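Local coordinates for PilO protein (Pseudomonas aeruginosa, PDB 5UVR) that forms, as a heterodimer with PilN, the foundation of the inner-membrane complex needed to assemble a functional type IV pilus used in adhesion and twitching motility, at residues Pro2-Asp7 and Leu59-Val63; Leu17-Lys23 and Ile38-Gly44. One frame throughout, in Å; residues are numbered along the deposited sequence.

Contact 1: residues Pro2-Asp7 and Leu59-Val63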
ATOM      1  N   PRO A   2      -0.307  -6.920 -14.109  1.00 61.02           N
ATOM      2  CA  PRO A   2      -1.337  -6.476 -13.162  1.00 58.73           C
ATOM      3  C   PRO A   2      -0.765  -5.532 -12.113  1.00 56.92           C
ATOM      4  O   PRO A   2       0.389  -5.659 -11.693  1.00 53.99           O
ATOM      5  CB  PRO A   2      -1.836  -7.783 -12.533  1.00 56.95           C
ATOM      6  CG  PRO A   2      -0.776  -8.790 -12.820  1.00 61.33           C
ATOM      7  CD  PRO A   2      -0.161  -8.385 -14.123  1.00 58.64           C
ATOM      8  N   GLY A   3      -1.587  -4.573 -11.704  1.00 54.73           N
ATOM      9  CA  GLY A   3      -1.155  -3.552 -10.780  1.00 50.46           C
ATOM     10  C   GLY A   3      -1.055  -4.067  -9.356  1.00 45.88           C
ATOM     11  O   GLY A   3      -1.364  -5.217  -9.036  1.00 43.50           O
ATOM     12  N   LEU A   4      -0.601  -3.170  -8.483  1.00 41.67           N
ATOM     13  CA  LEU A   4      -0.447  -3.512  -7.074  1.00 37.57           C
ATOM     14  C   LEU A   4      -1.791  -3.860  -6.442  1.00 43.70           C
ATOM     15  O   LEU A   4      -1.872  -4.772  -5.613  1.00 43.42           O
ATOM     16  CB  LEU A   4       0.208  -2.349  -6.330  1.00 38.34           C
ATOM     17  CG  LEU A   4       1.115  -2.606  -5.123  1.00 41.32           C
ATOM     18  CD1 LEU A   4       0.917  -1.518  -4.080  1.00 39.73           C
ATOM     19  CD2 LEU A   4       0.922  -3.971  -4.509  1.00 39.60           C
ATOM     20  N   LEU A   5      -2.855  -3.149  -6.827  1.00 43.77           N
ATOM     21  CA  LEU A   5      -4.188  -3.463  -6.309  1.00 48.82           C
ATOM     22  C   LEU A   5      -4.553  -4.920  -6.588  1.00 51.39           C
ATOM     23  O   LEU A   5      -5.035  -5.632  -5.703  1.00 54.68           O
ATOM     24  CB  LEU A   5      -5.215  -2.506  -6.922  1.00 49.49           C
ATOM     25  CG  LEU A   5      -6.695  -2.633  -6.550  1.00 52.30           C
ATOM     26  CD1 LEU A   5      -6.907  -2.344  -5.083  1.00 50.83           C
ATOM     27  CD2 LEU A   5      -7.542  -1.702  -7.404  1.00 50.81           C
ATOM     28  N   GLU A   6      -4.287  -5.391  -7.808  1.00 53.37           N
ATOM     29  CA  GLU A   6      -4.586  -6.775  -8.171  1.00 55.15           C
ATOM     30  C   GLU A   6      -3.686  -7.757  -7.436  1.00 57.47           C
ATOM     31  O   GLU A   6      -4.135  -8.841  -7.053  1.00 61.07           O
ATOM     32  CB  GLU A   6      -4.437  -6.980  -9.679  1.00 61.49           C
ATOM     33  CG  GLU A   6      -5.586  -6.449 -10.505  1.00 65.88           C
ATOM     34  CD  GLU A   6      -5.719  -4.948 -10.408  1.00 73.33           C
ATOM     35  OE1 GLU A   6      -4.671  -4.264 -10.329  1.00 71.38           O
ATOM     36  OE2 GLU A   6      -6.870  -4.453 -10.394  1.00 84.60           O
ATOM     37  N   ASP A   7      -2.403  -7.421  -7.268  1.00 54.78           N
ATOM     38  CA  ASP A   7      -1.493  -8.328  -6.567  1.00 56.04           C
ATOM     39  C   ASP A   7      -2.001  -8.622  -5.166  1.00 55.01           C
ATOM     40  O   ASP A   7      -1.984  -9.776  -4.722  1.00 58.51           O
ATOM     41  CB  ASP A   7      -0.084  -7.738  -6.494  1.00 46.02           C
ATOM     42  CG  ASP A   7       0.706  -7.932  -7.768  1.00 52.53           C
ATOM     43  OD1 ASP A   7       0.310  -8.766  -8.614  1.00 56.61           O
ATOM     44  OD2 ASP A   7       1.741  -7.252  -7.921  1.00 49.37           O
ATOM     45  N   LEU A  59       6.246  -9.268  -2.426  1.00 28.25           N
ATOM     46  CA  LEU A  59       5.801  -9.412  -3.807  1.00 30.12           C
ATOM     47  C   LEU A  59       7.002  -9.365  -4.750  1.00 30.26           C
ATOM     48  O   LEU A  59       7.958  -8.615  -4.509  1.00 29.84           O
ATOM     49  CB  LEU A  59       4.805  -8.305  -4.164  1.00 28.62           C
ATOM     50  CG  LEU A  59       3.469  -8.329  -3.415  1.00 30.15           C
ATOM     51  CD1 LEU A  59       2.711  -7.039  -3.667  1.00 28.98           C
ATOM     52  CD2 LEU A  59       2.649  -9.541  -3.823  1.00 31.76           C
ATOM     53  N   PRO A  60       7.001 -10.119  -5.788  1.00 29.78           N
ATOM     54  CA  PRO A  60       8.143 -10.139  -6.720  1.00 32.63           C
ATOM     55  C   PRO A  60       8.138  -8.946  -7.673  1.00 31.68           C
ATOM     56  O   PRO A  60       8.116  -9.091  -8.896  1.00 31.43           O
ATOM     57  CB  PRO A  60       7.953 -11.476  -7.446  1.00 32.21           C
ATOM     58  CG  PRO A  60       6.486 -11.671  -7.477  1.00 33.92           C
ATOM     59  CD  PRO A  60       5.947 -11.076  -6.180  1.00 33.15           C
ATOM     60  N   ARG A  61       8.167  -7.748  -7.103  1.00 28.14           N
ATOM     61  CA  ARG A  61       8.188  -6.524  -7.893  1.00 30.29           C
ATOM     62  C   ARG A  61       8.653  -5.395  -6.989  1.00 29.75           C
ATOM     63  O   ARG A  61       8.597  -5.497  -5.765  1.00 25.31           O
ATOM     64  CB  ARG A  61       6.809  -6.213  -8.479  1.00 33.37           C
ATOM     65  CG  ARG A  61       5.812  -5.776  -7.425  1.00 32.33           C
ATOM     66  CD  ARG A  61       4.387  -5.677  -7.985  1.00 35.38           C
ATOM     67  NE  ARG A  61       4.272  -4.726  -9.090  1.00 39.60           N
ATOM     68  CZ  ARG A  61       3.197  -4.623  -9.864  1.00 42.08           C
ATOM     69  NH1 ARG A  61       2.162  -5.418  -9.655  1.00 40.38           N
ATOM     70  NH2 ARG A  61       3.163  -3.734 -10.852  1.00 43.84           N
ATOM     71  N   ILE A  62       9.121  -4.312  -7.597  1.00 25.04           N
ATOM     72  CA  ILE A  62       9.575  -3.176  -6.805  1.00 24.10           C
ATOM     73  C   ILE A  62       8.354  -2.404  -6.322  1.00 26.78           C
ATOM     74  O   ILE A  62       7.637  -1.790  -7.119  1.00 24.98           O
ATOM     75  CB  ILE A  62      10.521  -2.267  -7.593  1.00 24.45           C
ATOM     76  CG1 ILE A  62      11.792  -3.030  -7.975  1.00 25.55           C
ATOM     77  CG2 ILE A  62      10.874  -1.065  -6.737  1.00 25.77           C
ATOM     78  CD1 ILE A  62      12.742  -2.204  -8.889  1.00 25.49           C
ATOM     79  N   VAL A  63       8.132  -2.420  -5.011  1.00 23.73           N
ATOM     80  CA  VAL A  63       7.132  -1.596  -4.350  1.00 22.72           C
ATOM     81  C   VAL A  63       7.859  -0.771  -3.312  1.00 22.71           C
ATOM     82  O   VAL A  63       8.604  -1.326  -2.495  1.00 25.38           O
ATOM     83  CB  VAL A  63       6.041  -2.442  -3.670  1.00 23.44           C
ATOM     84  CG1 VAL A  63       4.972  -1.522  -3.076  1.00 23.40           C
ATOM     85  CG2 VAL A  63       5.448  -3.452  -4.631  1.00 27.26           C
TER
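The guanidinium group of R61 meets P2 and D7 at its edge, and both partners share one nitrogen, NH1. The carboxylate oxygen OD2 of D7 lies in the guanidinium plane, 2.6 Å from NH1 of R61. This is a charged hydrogen bond, a salt bridge, and it is fairly straight, with an N-H...O angle of 161°. The carboxylate itself is not coplanar with the guanidinium. The two planes stand 66° apart, and NH1 comes in from above the carboxylate plane. This is a single-nitrogen bridge through one oxygen. The second bond runs from NH1 of R61 to the backbone O of P2, at 2.7 Å, with the oxygen tilted slightly out of the guanidinium plane. One nitrogen of R61 therefore ties a carbonyl before the helix to a side chain in its first turn. The R61 chain, extended at chi2, bends at chi3 (-60°), which leaves NH1 between P2 O and D7 OD2.

This is the start of helix 4-10. G3 is its N-cap residue, and G3 O accepts the first-turn bond from D7 N at 3.0 Å. Residues 59-63 form the connection from helix 46-57 to strand 66-72, with P60 at the centre of an inverse gamma turn. The contact thus joins the first helix of the PilO core to the loop after the second helix.

An apolar patch adjoins the ion pair. L4 and L59 cross at about a right angle, with CD2 of L4 3.6 Å from CD1 of L59. The same L59 methyl also lies 4.0 Å from CB of D7. The other branch of L4 reaches V63, CD1 to CG1 at 4.2 Å. On the far oxygen of its carboxylate, OD1, D7 has a second charged partner in R10.

Contact 2: residues Leu17-Lys23 and Ile38-Gly44; sequences LEFEEIK and IQISVVG
The backbone O of S41 takes two N-H groups, one from E20 and one from E21. E20 N is 2.9 Å from S41 O, and E21 N makes the longer bond to it, at 3.3 Å. Both donors reach the oxygen from the same face of its carbonyl plane. Two residues of one strand thus face a single residue of the other, which is a classic beta bulge. The bulge offsets the pairing by one residue, so that F19 faces V42 but E21 faces S41. Regular antiparallel pairing runs on both sides of it, with E18 opposite V43 and K23 opposite Q39 as hydrogen-bonded pairs. The bond from E18 N to V43 O is nearly straight, at 178°.

F19 and V42 form a non-hydrogen-bonded pair whose side chains lie side by side. CG2 of V42 sits over one face of the F19 ring, 4.2 Å from its centroid, in a CH-pi contact. CD1 of I40 approaches the ring at its edge. The same V42 methyl, CG2, presses on CB of L17 at 3.4 Å, tighter than usual van der Waals contact. Further along, CG2 of I22 meets CG2 of I38 at 3.9 Å. I40 and V42 share the sheet face of F19 and I22. F52 of helix 46-57 packs on L17 and I40, while L5 of helix 4-10 touches I22.

E18, E21, K23, Q39, S41 and V43 point to the other face. E20, at the bulge, runs out extended from CG and lays OE2 3.5 Å from CG2 of V43. Its other oxygen, OE1, makes a salt bridge with R82, and OG of S41 bonds to OG of S84, both on strand 81-86. The chemistry implies a sheet with one apolar face turned to the helices and a mainly polar face that still buries V43, while backbone bonds set the register.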
ATOM      1  N   LEU A  17      -7.953  -7.805   8.083  1.00 34.32           N
ATOM      2  CA  LEU A  17      -7.959  -6.356   8.008  1.00 33.25           C
ATOM      3  C   LEU A  17      -9.257  -5.833   7.421  1.00 38.21           C
ATOM      4  O   LEU A  17      -9.872  -6.460   6.558  1.00 42.11           O
ATOM      5  CB  LEU A  17      -6.792  -5.849   7.160  1.00 29.79           C
ATOM      6  CG  LEU A  17      -5.423  -6.213   7.703  1.00 28.87           C
ATOM      7  CD1 LEU A  17      -4.355  -5.644   6.777  1.00 30.23           C
ATOM      8  CD2 LEU A  17      -5.272  -5.674   9.103  1.00 29.67           C
ATOM      9  N   GLU A  18      -9.643  -4.650   7.887  1.00 37.53           N
ATOM     10  CA  GLU A  18     -10.805  -3.924   7.388  1.00 44.22           C
ATOM     11  C   GLU A  18     -10.282  -2.748   6.576  1.00 40.11           C
ATOM     12  O   GLU A  18      -9.835  -1.745   7.140  1.00 37.24           O
ATOM     13  CB  GLU A  18     -11.687  -3.454   8.540  1.00 48.79           C
ATOM     14  CG  GLU A  18     -12.132  -4.562   9.492  1.00 64.30           C
ATOM     15  CD  GLU A  18     -13.260  -5.409   8.926  1.00 81.89           C
ATOM     16  OE1 GLU A  18     -13.814  -5.040   7.867  1.00 92.44           O
ATOM     17  OE2 GLU A  18     -13.597  -6.441   9.543  1.00 85.85           O
ATOM     18  N   PHE A  19     -10.331  -2.866   5.253  1.00 36.04           N
ATOM     19  CA  PHE A  19      -9.976  -1.727   4.418  1.00 34.03           C
ATOM     20  C   PHE A  19     -10.995  -0.619   4.603  1.00 35.24           C
ATOM     21  O   PHE A  19     -12.205  -0.869   4.653  1.00 37.57           O
ATOM     22  CB  PHE A  19      -9.883  -2.143   2.957  1.00 37.48           C
ATOM     23  CG  PHE A  19      -8.646  -2.922   2.649  1.00 37.62           C
ATOM     24  CD1 PHE A  19      -7.461  -2.265   2.347  1.00 39.13           C
ATOM     25  CD2 PHE A  19      -8.649  -4.302   2.706  1.00 43.24           C
ATOM     26  CE1 PHE A  19      -6.311  -2.977   2.078  1.00 38.94           C
ATOM     27  CE2 PHE A  19      -7.495  -5.026   2.434  1.00 47.80           C
ATOM     28  CZ  PHE A  19      -6.324  -4.355   2.120  1.00 42.21           C
ATOM     29  N   GLU A  20     -10.496   0.599   4.776  1.00 30.13           N
ATOM     30  CA  GLU A  20     -11.339   1.781   4.826  1.00 31.43           C
ATOM     31  C   GLU A  20     -11.277   2.565   3.530  1.00 30.78           C
ATOM     32  O   GLU A  20     -12.310   2.994   3.023  1.00 29.65           O
ATOM     33  CB  GLU A  20     -10.939   2.697   5.987  1.00 32.46           C
ATOM     34  CG  GLU A  20     -11.265   2.179   7.364  1.00 38.60           C
ATOM     35  CD  GLU A  20     -11.039   3.231   8.433  1.00 41.01           C
ATOM     36  OE1 GLU A  20     -10.195   4.131   8.203  1.00 42.86           O
ATOM     37  OE2 GLU A  20     -11.704   3.161   9.488  1.00 42.10           O
ATOM     38  N   GLU A  21     -10.085   2.735   2.957  1.00 29.43           N
ATOM     39  CA  GLU A  21      -9.977   3.528   1.745  1.00 30.35           C
ATOM     40  C   GLU A  21      -8.833   3.016   0.892  1.00 31.90           C
ATOM     41  O   GLU A  21      -7.743   2.748   1.404  1.00 28.50           O
ATOM     42  CB  GLU A  21      -9.773   5.005   2.083  1.00 38.54           C
ATOM     43  CG  GLU A  21      -9.694   5.909   0.871  1.00 44.73           C
ATOM     44  CD  GLU A  21     -10.288   7.274   1.149  1.00 62.12           C
ATOM     45  OE1 GLU A  21     -11.150   7.370   2.052  1.00 72.04           O
ATOM     46  OE2 GLU A  21      -9.891   8.246   0.471  1.00 67.45           O
ATOM     47  N   ILE A  22      -9.088   2.878  -0.405  1.00 26.98           N
ATOM     48  CA  ILE A  22      -8.058   2.589  -1.393  1.00 27.92           C
ATOM     49  C   ILE A  22      -8.183   3.657  -2.467  1.00 28.99           C
ATOM     50  O   ILE A  22      -9.243   3.796  -3.081  1.00 25.20           O
ATOM     51  CB  ILE A  22      -8.206   1.190  -2.010  1.00 29.37           C
ATOM     52  CG1 ILE A  22      -8.217   0.114  -0.921  1.00 32.11           C
ATOM     53  CG2 ILE A  22      -7.079   0.938  -3.008  1.00 31.87           C
ATOM     54  CD1 ILE A  22      -8.456  -1.285  -1.444  1.00 34.98           C
ATOM     55  N   LYS A  23      -7.121   4.417  -2.682  1.00 25.52           N
ATOM     56  CA  LYS A  23      -7.163   5.520  -3.637  1.00 26.31           C
ATOM     57  C   LYS A  23      -5.978   5.386  -4.571  1.00 29.99           C
ATOM     58  O   LYS A  23      -4.828   5.497  -4.134  1.00 28.60           O
ATOM     59  CB  LYS A  23      -7.153   6.866  -2.912  1.00 33.54           C
ATOM     60  CG  LYS A  23      -7.479   8.048  -3.792  1.00 40.16           C
ATOM     61  CD  LYS A  23      -7.428   9.342  -2.998  1.00 51.74           C
ATOM     62  CE  LYS A  23      -7.667  10.548  -3.893  1.00 60.71           C
ATOM     63  NZ  LYS A  23      -7.322  11.817  -3.197  1.00 69.62           N
ATOM     64  N   ILE A  38      -0.502   4.344  -4.782  1.00 26.36           N
ATOM     65  CA  ILE A  38      -1.785   3.931  -4.215  1.00 23.86           C
ATOM     66  C   ILE A  38      -1.779   4.261  -2.728  1.00 27.31           C
ATOM     67  O   ILE A  38      -0.894   3.808  -1.993  1.00 24.72           O
ATOM     68  CB  ILE A  38      -2.068   2.432  -4.419  1.00 25.47           C
ATOM     69  CG1 ILE A  38      -1.994   2.046  -5.899  1.00 30.27           C
ATOM     70  CG2 ILE A  38      -3.457   2.077  -3.848  1.00 25.84           C
ATOM     71  CD1 ILE A  38      -2.290   0.566  -6.160  1.00 34.97           C
ATOM     72  N   GLN A  39      -2.781   5.020  -2.286  1.00 25.18           N
ATOM     73  CA  GLN A  39      -2.919   5.415  -0.891  1.00 28.12           C
ATOM     74  C   GLN A  39      -3.916   4.480  -0.223  1.00 31.83           C
ATOM     75  O   GLN A  39      -5.007   4.252  -0.755  1.00 27.66           O
ATOM     76  CB  GLN A  39      -3.384   6.869  -0.799  1.00 32.59           C
ATOM     77  CG  GLN A  39      -3.663   7.367   0.594  1.00 34.33           C
ATOM     78  CD  GLN A  39      -2.401   7.532   1.414  1.00 35.18           C
ATOM     79  OE1 GLN A  39      -1.444   8.172   0.977  1.00 45.93           O
ATOM     80  NE2 GLN A  39      -2.394   6.958   2.616  1.00 36.60           N
ATOM     81  N   ILE A  40      -3.546   3.897   0.914  1.00 26.29           N
ATOM     82  CA  ILE A  40      -4.448   2.948   1.554  1.00 29.69           C
ATOM     83  C   ILE A  40      -4.569   3.238   3.044  1.00 30.43           C
ATOM     84  O   ILE A  40      -3.594   3.604   3.713  1.00 30.16           O
ATOM     85  CB  ILE A  40      -4.034   1.478   1.315  1.00 34.34           C
ATOM     86  CG1 ILE A  40      -2.979   1.019   2.305  1.00 41.26           C
ATOM     87  CG2 ILE A  40      -3.572   1.248  -0.111  1.00 34.87           C
ATOM     88  CD1 ILE A  40      -2.690  -0.454   2.211  1.00 56.72           C
ATOM     89  N   SER A  41      -5.792   3.094   3.553  1.00 26.29           N
ATOM     90  CA  SER A  41      -6.088   3.163   4.975  1.00 29.66           C
ATOM     91  C   SER A  41      -6.731   1.848   5.369  1.00 29.72           C
ATOM     92  O   SER A  41      -7.674   1.396   4.713  1.00 28.29           O
ATOM     93  CB  SER A  41      -7.029   4.322   5.305  1.00 30.48           C
ATOM     94  OG  SER A  41      -6.360   5.566   5.217  1.00 37.24           O
ATOM     95  N   VAL A  42      -6.228   1.224   6.423  1.00 28.16           N
ATOM     96  CA  VAL A  42      -6.709  -0.101   6.780  1.00 29.67           C
ATOM     97  C   VAL A  42      -6.672  -0.240   8.295  1.00 29.88           C
ATOM     98  O   VAL A  42      -5.844   0.381   8.969  1.00 27.88           O
ATOM     99  CB  VAL A  42      -5.882  -1.172   6.039  1.00 29.79           C
ATOM    100  CG1 VAL A  42      -4.404  -1.040   6.384  1.00 29.39           C
ATOM    101  CG2 VAL A  42      -6.396  -2.553   6.320  1.00 33.85           C
ATOM    102  N   VAL A  43      -7.611  -1.017   8.835  1.00 30.06           N
ATOM    103  CA  VAL A  43      -7.801  -1.169  10.277  1.00 29.19           C
ATOM    104  C   VAL A  43      -7.609  -2.627  10.668  1.00 28.59           C
ATOM    105  O   VAL A  43      -8.135  -3.530  10.007  1.00 29.64           O
ATOM    106  CB  VAL A  43      -9.191  -0.667  10.712  1.00 30.12           C
ATOM    107  CG1 VAL A  43      -9.477  -1.070  12.156  1.00 33.19           C
ATOM    108  CG2 VAL A  43      -9.285   0.832  10.562  1.00 30.63           C
ATOM    109  N   GLY A  44      -6.874  -2.858  11.754  1.00 27.95           N
ATOM    110  CA  GLY A  44      -6.655  -4.211  12.235  1.00 30.43           C
ATOM    111  C   GLY A  44      -5.762  -4.192  13.462  1.00 28.90           C
ATOM    112  O   GLY A  44      -5.352  -3.133  13.942  1.00 27.63           O
TER

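In the fold
Contact 2 is internal to the antiparallel sheet of the modified ferredoxin fold. Strand 33-44 is flanked there by strands 18-24 and 81-86, and backbone bonds dominate. Most of 38-44 is buried, while E18 and residues 20-23 are exposed. Contact 1, about 16 Å away between centres, joins a helix start to a loop. Its L4 and D7 are buried, its loop side only partly so. It depends mostly on side chains: one arginine held by a carboxylate and a backbone carbonyl, beside a small leucine and valine patch. Both segments of contact 2 fall, in sequence, between those of contact 1. They meet where helix 4-10 packs on the sheet: L4 and L5 touch I38, and L5 also touches I22.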